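Local coordinates for protein cell death activator CIDE-3 (Mus musculus, PDB 4IKG) that transfers triacylglycerols between lipid droplets and promotes their fusion into a single large droplet in white adipose tissue, at residues R6-R18 against F61-L73. Residues are numbered along the deposited sequence; the frame is centred on the assembly and turned at random.
Sequences RPCRVSTADRKVR and FQALAKDTMFMVL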
ATOM      1  N   ARG A   6       2.144  10.289   7.243  1.00 53.32           N
ATOM      2  CA  ARG A   6       1.472  10.499   5.964  1.00 48.88           C
ATOM      3  C   ARG A   6       0.249   9.595   5.843  1.00 48.07           C
ATOM      4  O   ARG A   6       0.340   8.388   6.075  1.00 51.92           O
ATOM      5  CB  ARG A   6       2.440  10.224   4.812  1.00 47.78           C
ATOM      6  CG  ARG A   6       1.852  10.422   3.424  1.00 45.21           C
ATOM      7  CD  ARG A   6       2.091   9.199   2.554  1.00 46.52           C
ATOM      8  NE  ARG A   6       2.158   9.538   1.135  1.00 43.87           N
ATOM      9  CZ  ARG A   6       1.098   9.674   0.347  1.00 41.07           C
ATOM     10  NH1 ARG A   6       1.259   9.985  -0.932  1.00 39.67           N
ATOM     11  NH2 ARG A   6      -0.123   9.506   0.834  1.00 40.30           N
ATOM     12  N   PRO A   7      -0.904  10.177   5.477  1.00 36.70           N
ATOM     13  CA  PRO A   7      -2.144   9.410   5.312  1.00 35.82           C
ATOM     14  C   PRO A   7      -2.100   8.521   4.072  1.00 35.73           C
ATOM     15  O   PRO A   7      -1.655   8.961   3.010  1.00 34.22           O
ATOM     16  CB  PRO A   7      -3.205  10.499   5.145  1.00 32.41           C
ATOM     17  CG  PRO A   7      -2.463  11.659   4.578  1.00 30.62           C
ATOM     18  CD  PRO A   7      -1.103  11.613   5.213  1.00 33.29           C
ATOM     19  N   CYS A   8      -2.556   7.281   4.213  1.00 31.03           N
ATOM     20  CA  CYS A   8      -2.535   6.328   3.110  1.00 32.78           C
ATOM     21  C   CYS A   8      -3.842   5.548   3.030  1.00 33.61           C
ATOM     22  O   CYS A   8      -4.317   5.016   4.032  1.00 34.43           O
ATOM     23  CB  CYS A   8      -1.362   5.355   3.266  1.00 37.17           C
ATOM     24  SG  CYS A   8       0.269   6.131   3.361  1.00 37.24           S
ATOM     25  N   ARG A   9      -4.427   5.484   1.840  1.00 36.08           N
ATOM     26  CA  ARG A   9      -5.635   4.691   1.637  1.00 35.46           C
ATOM     27  C   ARG A   9      -5.263   3.364   0.984  1.00 40.13           C
ATOM     28  O   ARG A   9      -4.973   3.311  -0.214  1.00 40.95           O
ATOM     29  CB  ARG A   9      -6.649   5.451   0.782  1.00 30.90           C
ATOM     30  CG  ARG A   9      -6.971   6.842   1.313  1.00 27.22           C
ATOM     31  CD  ARG A   9      -8.042   7.531   0.479  1.00 25.66           C
ATOM     32  NE  ARG A   9      -8.237   8.921   0.887  1.00 24.06           N
ATOM     33  CZ  ARG A   9      -9.160   9.730   0.378  1.00 25.08           C
ATOM     34  NH1 ARG A   9      -9.985   9.291  -0.562  1.00 26.08           N
ATOM     35  NH2 ARG A   9      -9.259  10.981   0.811  1.00 22.73           N
ATOM     36  N   VAL A  10      -5.262   2.296   1.776  1.00 36.80           N
ATOM     37  CA  VAL A  10      -4.799   0.995   1.299  1.00 42.84           C
ATOM     38  C   VAL A  10      -5.953   0.021   1.059  1.00 45.74           C
ATOM     39  O   VAL A  10      -6.775  -0.214   1.946  1.00 45.97           O
ATOM     40  CB  VAL A  10      -3.787   0.372   2.281  1.00 47.03           C
ATOM     41  CG1 VAL A  10      -3.249  -0.940   1.736  1.00 53.83           C
ATOM     42  CG2 VAL A  10      -2.650   1.346   2.549  1.00 44.80           C
ATOM     43  N   SER A  11      -6.005  -0.540  -0.147  1.00 44.34           N
ATOM     44  CA  SER A  11      -7.049  -1.493  -0.508  1.00 48.20           C
ATOM     45  C   SER A  11      -6.475  -2.894  -0.681  1.00 54.48           C
ATOM     46  O   SER A  11      -5.262  -3.068  -0.801  1.00 55.40           O
ATOM     47  CB  SER A  11      -7.751  -1.054  -1.795  1.00 45.58           C
ATOM     48  OG  SER A  11      -8.695  -2.021  -2.222  1.00 50.17           O
ATOM     49  N   THR A  12      -7.354  -3.890  -0.694  1.00 73.69           N
ATOM     50  CA  THR A  12      -6.945  -5.268  -0.934  1.00 79.40           C
ATOM     51  C   THR A  12      -7.127  -5.621  -2.407  1.00 80.12           C
ATOM     52  O   THR A  12      -7.845  -4.931  -3.130  1.00 76.88           O
ATOM     53  CB  THR A  12      -7.737  -6.257  -0.059  1.00 84.16           C
ATOM     54  OG1 THR A  12      -9.141  -6.042  -0.243  1.00 83.12           O
ATOM     55  CG2 THR A  12      -7.388  -6.061   1.408  1.00 84.39           C
ATOM     56  N   ALA A  13      -6.478  -6.697  -2.842  1.00 84.27           N
ATOM     57  CA  ALA A  13      -6.488  -7.092  -4.249  1.00 85.34           C
ATOM     58  C   ALA A  13      -7.889  -7.351  -4.804  1.00 86.28           C
ATOM     59  O   ALA A  13      -8.137  -7.154  -5.994  1.00 85.08           O
ATOM     60  CB  ALA A  13      -5.595  -8.304  -4.467  1.00 90.71           C
ATOM     61  N   ASP A  14      -8.799  -7.781  -3.938  1.00107.18           N
ATOM     62  CA  ASP A  14     -10.165  -8.089  -4.349  1.00108.71           C
ATOM     63  C   ASP A  14     -11.103  -6.893  -4.187  1.00103.83           C
ATOM     64  O   ASP A  14     -12.321  -7.035  -4.295  1.00104.95           O
ATOM     65  CB  ASP A  14     -10.691  -9.289  -3.559  1.00114.57           C
ATOM     66  CG  ASP A  14     -10.233  -9.282  -2.111  1.00115.07           C
ATOM     67  OD1 ASP A  14      -9.174  -8.685  -1.823  1.00112.30           O
ATOM     68  OD2 ASP A  14     -10.927  -9.878  -1.262  1.00118.49           O
ATOM     69  N   ARG A  15     -10.519  -5.721  -3.935  1.00 97.70           N
ATOM     70  CA  ARG A  15     -11.269  -4.491  -3.657  1.00 92.95           C
ATOM     71  C   ARG A  15     -12.297  -4.686  -2.554  1.00 94.50           C
ATOM     72  O   ARG A  15     -13.379  -4.096  -2.587  1.00 92.65           O
ATOM     73  CB  ARG A  15     -11.960  -3.959  -4.914  1.00 90.86           C
ATOM     74  CG  ARG A  15     -11.130  -2.975  -5.704  1.00 86.52           C
ATOM     75  CD  ARG A  15      -9.991  -3.659  -6.430  1.00 88.65           C
ATOM     76  NE  ARG A  15      -9.534  -2.840  -7.545  1.00 85.24           N
ATOM     77  CZ  ARG A  15      -8.614  -3.211  -8.428  1.00 86.36           C
ATOM     78  NH1 ARG A  15      -8.036  -4.401  -8.334  1.00 90.85           N
ATOM     79  NH2 ARG A  15      -8.276  -2.386  -9.407  1.00 83.14           N
ATOM     80  N   LYS A  16     -11.949  -5.524  -1.583  0.55 84.69           N
ATOM     81  CA  LYS A  16     -12.859  -5.879  -0.503  0.55 87.06           C
ATOM     82  C   LYS A  16     -12.875  -4.804   0.578  0.55 82.99           C
ATOM     83  O   LYS A  16     -13.894  -4.148   0.798  0.55 80.84           O
ATOM     84  CB  LYS A  16     -12.464  -7.230   0.103  0.55 93.12           C
ATOM     85  CG  LYS A  16     -13.572  -7.894   0.912  0.55 97.04           C
ATOM     86  CD  LYS A  16     -13.028  -8.970   1.849  0.55102.38           C
ATOM     87  CE  LYS A  16     -13.236 -10.381   1.305  0.55108.76           C
ATOM     88  NZ  LYS A  16     -12.874 -11.422   2.314  0.55114.43           N
ATOM     89  N   VAL A  17     -11.741  -4.630   1.248  1.00 73.31           N
ATOM     90  CA  VAL A  17     -11.631  -3.660   2.331  1.00 69.85           C
ATOM     91  C   VAL A  17     -10.611  -2.558   2.031  1.00 63.29           C
ATOM     92  O   VAL A  17      -9.498  -2.826   1.568  1.00 64.72           O
ATOM     93  CB  VAL A  17     -11.352  -4.355   3.698  1.00 73.70           C
ATOM     94  CG1 VAL A  17     -11.119  -5.852   3.508  1.00 80.03           C
ATOM     95  CG2 VAL A  17     -10.182  -3.706   4.432  1.00 71.37           C
ATOM     96  N   ARG A  18     -11.017  -1.313   2.270  0.58 64.89           N
ATOM     97  CA  ARG A  18     -10.130  -0.165   2.137  0.58 58.34           C
ATOM     98  C   ARG A  18      -9.951   0.476   3.505  0.58 55.52           C
ATOM     99  O   ARG A  18     -10.928   0.751   4.201  0.58 54.74           O
ATOM    100  CB  ARG A  18     -10.713   0.852   1.157  0.58 52.45           C
ATOM    101  CG  ARG A  18     -10.737   0.378  -0.286  0.58 54.99           C
ATOM    102  CD  ARG A  18     -11.880   1.018  -1.051  0.58 51.51           C
ATOM    103  NE  ARG A  18     -13.150   0.836  -0.355  0.58 52.61           N
ATOM    104  CZ  ARG A  18     -13.877  -0.276  -0.400  0.58 59.02           C
ATOM    105  NH1 ARG A  18     -13.460  -1.317  -1.108  0.58 64.61           N
ATOM    106  NH2 ARG A  18     -15.020  -0.349   0.267  0.58 60.31           N
ATOM    107  N   PHE A  61       6.682   7.830  -3.053  1.00 37.54           N
ATOM    108  CA  PHE A  61       5.672   7.504  -2.052  1.00 37.31           C
ATOM    109  C   PHE A  61       5.225   8.758  -1.312  1.00 34.06           C
ATOM    110  O   PHE A  61       4.050   8.909  -0.975  1.00 31.83           O
ATOM    111  CB  PHE A  61       6.212   6.465  -1.063  1.00 41.91           C
ATOM    112  CG  PHE A  61       5.335   6.254   0.141  1.00 41.87           C
ATOM    113  CD1 PHE A  61       4.182   5.488   0.055  1.00 41.78           C
ATOM    114  CD2 PHE A  61       5.672   6.810   1.366  1.00 42.36           C
ATOM    115  CE1 PHE A  61       3.379   5.290   1.167  1.00 42.03           C
ATOM    116  CE2 PHE A  61       4.872   6.613   2.478  1.00 42.58           C
ATOM    117  CZ  PHE A  61       3.726   5.853   2.378  1.00 42.31           C
ATOM    118  N   GLN A  62       6.173   9.656  -1.066  1.00 41.46           N
ATOM    119  CA  GLN A  62       5.874  10.914  -0.393  1.00 37.15           C
ATOM    120  C   GLN A  62       5.227  11.925  -1.336  1.00 36.09           C
ATOM    121  O   GLN A  62       4.425  12.757  -0.911  1.00 32.81           O
ATOM    122  CB  GLN A  62       7.141  11.511   0.224  1.00 37.43           C
ATOM    123  CG  GLN A  62       7.628  10.789   1.469  1.00 40.89           C
ATOM    124  CD  GLN A  62       6.635  10.864   2.613  1.00 39.30           C
ATOM    125  OE1 GLN A  62       5.967  11.880   2.805  1.00 35.91           O
ATOM    126  NE2 GLN A  62       6.531   9.784   3.378  1.00 42.96           N
ATOM    127  N   ALA A  63       5.573  11.846  -2.616  1.00 43.79           N
ATOM    128  CA  ALA A  63       5.107  12.830  -3.587  1.00 40.28           C
ATOM    129  C   ALA A  63       3.673  12.585  -4.051  1.00 39.25           C
ATOM    130  O   ALA A  63       3.017  13.500  -4.548  1.00 39.52           O
ATOM    131  CB  ALA A  63       6.045  12.884  -4.775  1.00 40.95           C
ATOM    132  N   LEU A  64       3.192  11.356  -3.893  1.00 28.24           N
ATOM    133  CA  LEU A  64       1.835  11.009  -4.308  1.00 26.78           C
ATOM    134  C   LEU A  64       0.796  11.804  -3.517  1.00 25.05           C
ATOM    135  O   LEU A  64       1.045  12.208  -2.381  1.00 24.69           O
ATOM    136  CB  LEU A  64       1.589   9.505  -4.157  1.00 29.36           C
ATOM    137  CG  LEU A  64       2.267   8.588  -5.179  1.00 31.80           C
ATOM    138  CD1 LEU A  64       2.139   7.128  -4.769  1.00 35.52           C
ATOM    139  CD2 LEU A  64       1.686   8.804  -6.569  1.00 29.95           C
ATOM    140  N   ALA A  65      -0.361  12.033  -4.129  1.00 28.44           N
ATOM    141  CA  ALA A  65      -1.437  12.785  -3.489  1.00 27.99           C
ATOM    142  C   ALA A  65      -1.910  12.097  -2.213  1.00 28.16           C
ATOM    143  O   ALA A  65      -1.733  10.890  -2.046  1.00 30.25           O
ATOM    144  CB  ALA A  65      -2.596  12.972  -4.452  1.00 27.55           C
ATOM    145  N   LYS A  66      -2.514  12.866  -1.314  1.00 46.58           N
ATOM    146  CA  LYS A  66      -2.950  12.322  -0.035  1.00 46.87           C
ATOM    147  C   LYS A  66      -4.180  11.424  -0.139  1.00 46.54           C
ATOM    148  O   LYS A  66      -4.428  10.593   0.739  1.00 48.93           O
ATOM    149  CB  LYS A  66      -3.199  13.445   0.965  1.00 46.96           C
ATOM    150  CG  LYS A  66      -1.930  14.075   1.506  1.00 47.77           C
ATOM    151  CD  LYS A  66      -2.215  14.796   2.813  1.00 47.98           C
ATOM    152  CE  LYS A  66      -0.937  15.153   3.558  1.00 52.64           C
ATOM    153  NZ  LYS A  66      -1.196  15.697   4.927  1.00 49.78           N
ATOM    154  N   ASP A  67      -4.947  11.596  -1.209  1.00 30.71           N
ATOM    155  CA  ASP A  67      -6.129  10.776  -1.429  1.00 30.69           C
ATOM    156  C   ASP A  67      -5.822   9.591  -2.342  1.00 30.47           C
ATOM    157  O   ASP A  67      -6.732   8.941  -2.854  1.00 35.49           O
ATOM    158  CB  ASP A  67      -7.273  11.620  -1.998  1.00 33.40           C
ATOM    159  CG  ASP A  67      -6.955  12.198  -3.367  1.00 31.49           C
ATOM    160  OD1 ASP A  67      -5.761  12.295  -3.721  1.00 32.64           O
ATOM    161  OD2 ASP A  67      -7.909  12.563  -4.087  1.00 31.72           O
ATOM    162  N   THR A  68      -4.535   9.316  -2.536  1.00 22.32           N
ATOM    163  CA  THR A  68      -4.104   8.207  -3.386  1.00 22.99           C
ATOM    164  C   THR A  68      -4.508   6.858  -2.799  1.00 25.97           C
ATOM    165  O   THR A  68      -4.186   6.550  -1.649  1.00 27.59           O
ATOM    166  CB  THR A  68      -2.576   8.215  -3.600  1.00 25.57           C
ATOM    167  OG1 THR A  68      -2.188   9.418  -4.273  1.00 22.70           O
ATOM    168  CG2 THR A  68      -2.147   7.014  -4.429  1.00 28.91           C
ATOM    169  N   MET A  69      -5.216   6.056  -3.591  1.00 40.29           N
ATOM    170  CA  MET A  69      -5.604   4.718  -3.160  1.00 43.78           C
ATOM    171  C   MET A  69      -4.516   3.712  -3.513  1.00 49.58           C
ATOM    172  O   MET A  69      -4.196   3.513  -4.688  1.00 50.29           O
ATOM    173  CB  MET A  69      -6.931   4.306  -3.799  1.00 43.04           C
ATOM    174  CG  MET A  69      -7.443   2.946  -3.350  1.00 47.80           C
ATOM    175  SD  MET A  69      -7.846   2.883  -1.592  1.00 47.01           S
ATOM    176  CE  MET A  69      -9.173   4.087  -1.516  1.00 41.60           C
ATOM    177  N   PHE A  70      -3.944   3.080  -2.494  1.00 36.26           N
ATOM    178  CA  PHE A  70      -2.895   2.093  -2.715  1.00 39.98           C
ATOM    179  C   PHE A  70      -3.449   0.680  -2.826  1.00 44.63           C
ATOM    180  O   PHE A  70      -4.651   0.450  -2.683  1.00 45.07           O
ATOM    181  CB  PHE A  70      -1.851   2.149  -1.601  1.00 40.90           C
ATOM    182  CG  PHE A  70      -1.082   3.434  -1.558  1.00 37.20           C
ATOM    183  CD1 PHE A  70       0.025   3.623  -2.370  1.00 37.22           C
ATOM    184  CD2 PHE A  70      -1.463   4.456  -0.706  1.00 34.02           C
ATOM    185  CE1 PHE A  70       0.735   4.807  -2.331  1.00 34.27           C
ATOM    186  CE2 PHE A  70      -0.754   5.643  -0.665  1.00 31.08           C
ATOM    187  CZ  PHE A  70       0.344   5.818  -1.478  1.00 31.29           C
ATOM    188  N   MET A  71      -2.550  -0.261  -3.086  1.00 49.22           N
ATOM    189  CA  MET A  71      -2.897  -1.666  -3.203  1.00 54.29           C
ATOM    190  C   MET A  71      -1.660  -2.502  -2.903  1.00 58.43           C
ATOM    191  O   MET A  71      -0.652  -2.416  -3.611  1.00 58.42           O
ATOM    192  CB  MET A  71      -3.430  -1.974  -4.601  1.00 54.68           C
ATOM    193  CG  MET A  71      -3.889  -3.409  -4.782  1.00 60.07           C
ATOM    194  SD  MET A  71      -5.285  -3.533  -5.916  1.00 59.90           S
ATOM    195  CE  MET A  71      -4.924  -5.097  -6.711  1.00 66.06           C
ATOM    196  N   VAL A  72      -1.689  -3.290  -1.843  1.00 57.24           N
ATOM    197  CA  VAL A  72      -0.504  -4.041  -1.486  1.00 61.51           C
ATOM    198  C   VAL A  72      -0.458  -5.297  -2.268  1.00 66.23           C
ATOM    199  O   VAL A  72      -1.466  -5.957  -2.460  1.00 68.14           O
ATOM    200  CB  VAL A  72      -0.460  -4.488  -0.037  1.00 64.61           C
ATOM    201  CG1 VAL A  72      -0.060  -3.366   0.867  1.00 61.17           C
ATOM    202  CG2 VAL A  72      -1.773  -5.111   0.372  1.00 66.51           C
ATOM    203  N   LEU A  73       0.733  -5.640  -2.697  1.00 69.92           N
ATOM    204  CA  LEU A  73       0.925  -6.934  -3.298  1.00 75.22           C
ATOM    205  C   LEU A  73       1.741  -7.808  -2.382  1.00 80.62           C
ATOM    206  O   LEU A  73       2.835  -7.483  -1.946  1.00 80.80           O
ATOM    207  CB  LEU A  73       1.613  -6.814  -4.638  1.00 74.38           C
ATOM    208  CG  LEU A  73       0.723  -6.810  -5.849  1.00 72.83           C
ATOM    209  CD1 LEU A  73      -0.757  -6.650  -5.584  1.00 71.21           C
ATOM    210  CD2 LEU A  73       1.234  -5.699  -6.711  1.00 68.10           C
TER
HETATM  211  O   HOH W   1      -6.115   9.903   3.095  1.00 28.09           O
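A65 O is gripped by three donors: T68 OG1 at 2.7 Å and T68 N, both from the same face of its plane, and, across the contact, R6 NH1 through a weak bond. The contact illustrates the central parallel pair of a ubiquitin-like β-grasp, the fold of this CIDE-N domain, in which the first strand (7-11) runs beside the last (69-73). R6 lies just ahead of that pairing; its CG is anti to the backbone N (chi1 -180°) and the chain then bends at chi2, carrying NE over the centre of the F61 ring. NE donates to F61 O, near the end of helix 58-63, at 2.9 Å, and NH1 adds a weak bond. With NE so held, the in-plane bond from R6 NH2 to P7 O (2.7 Å) probably fixes the guanidinium plane. A cation among carbonyls at a helix C-terminus should be electrostatically favourable.

Within the ladder, F70 N donates to R9 O and S11 N to F70 O. On one face C8 meets L29 and F70 meets L46; C8 SG lies 3.6 Å from F61 CZ, oblique to the ring, and V10 CG1 touches V72 CG1 at 4.1 Å, both valines also meeting V33. The other face carries R9, S11, M69 and M71. There M69 folds back, bent at chi2 and chi3, to set CE 3.7 Å from R9 CB, and M71 CE reaches A13 CA in the T12-R15 turn that follows strand 7-11. R9 lays its guanidinium face over D67 CB, the carboxylate turned nearly perpendicular, and its NE reaches K66 O through a water 3.2 Å from NE and 3.0 Å from that oxygen.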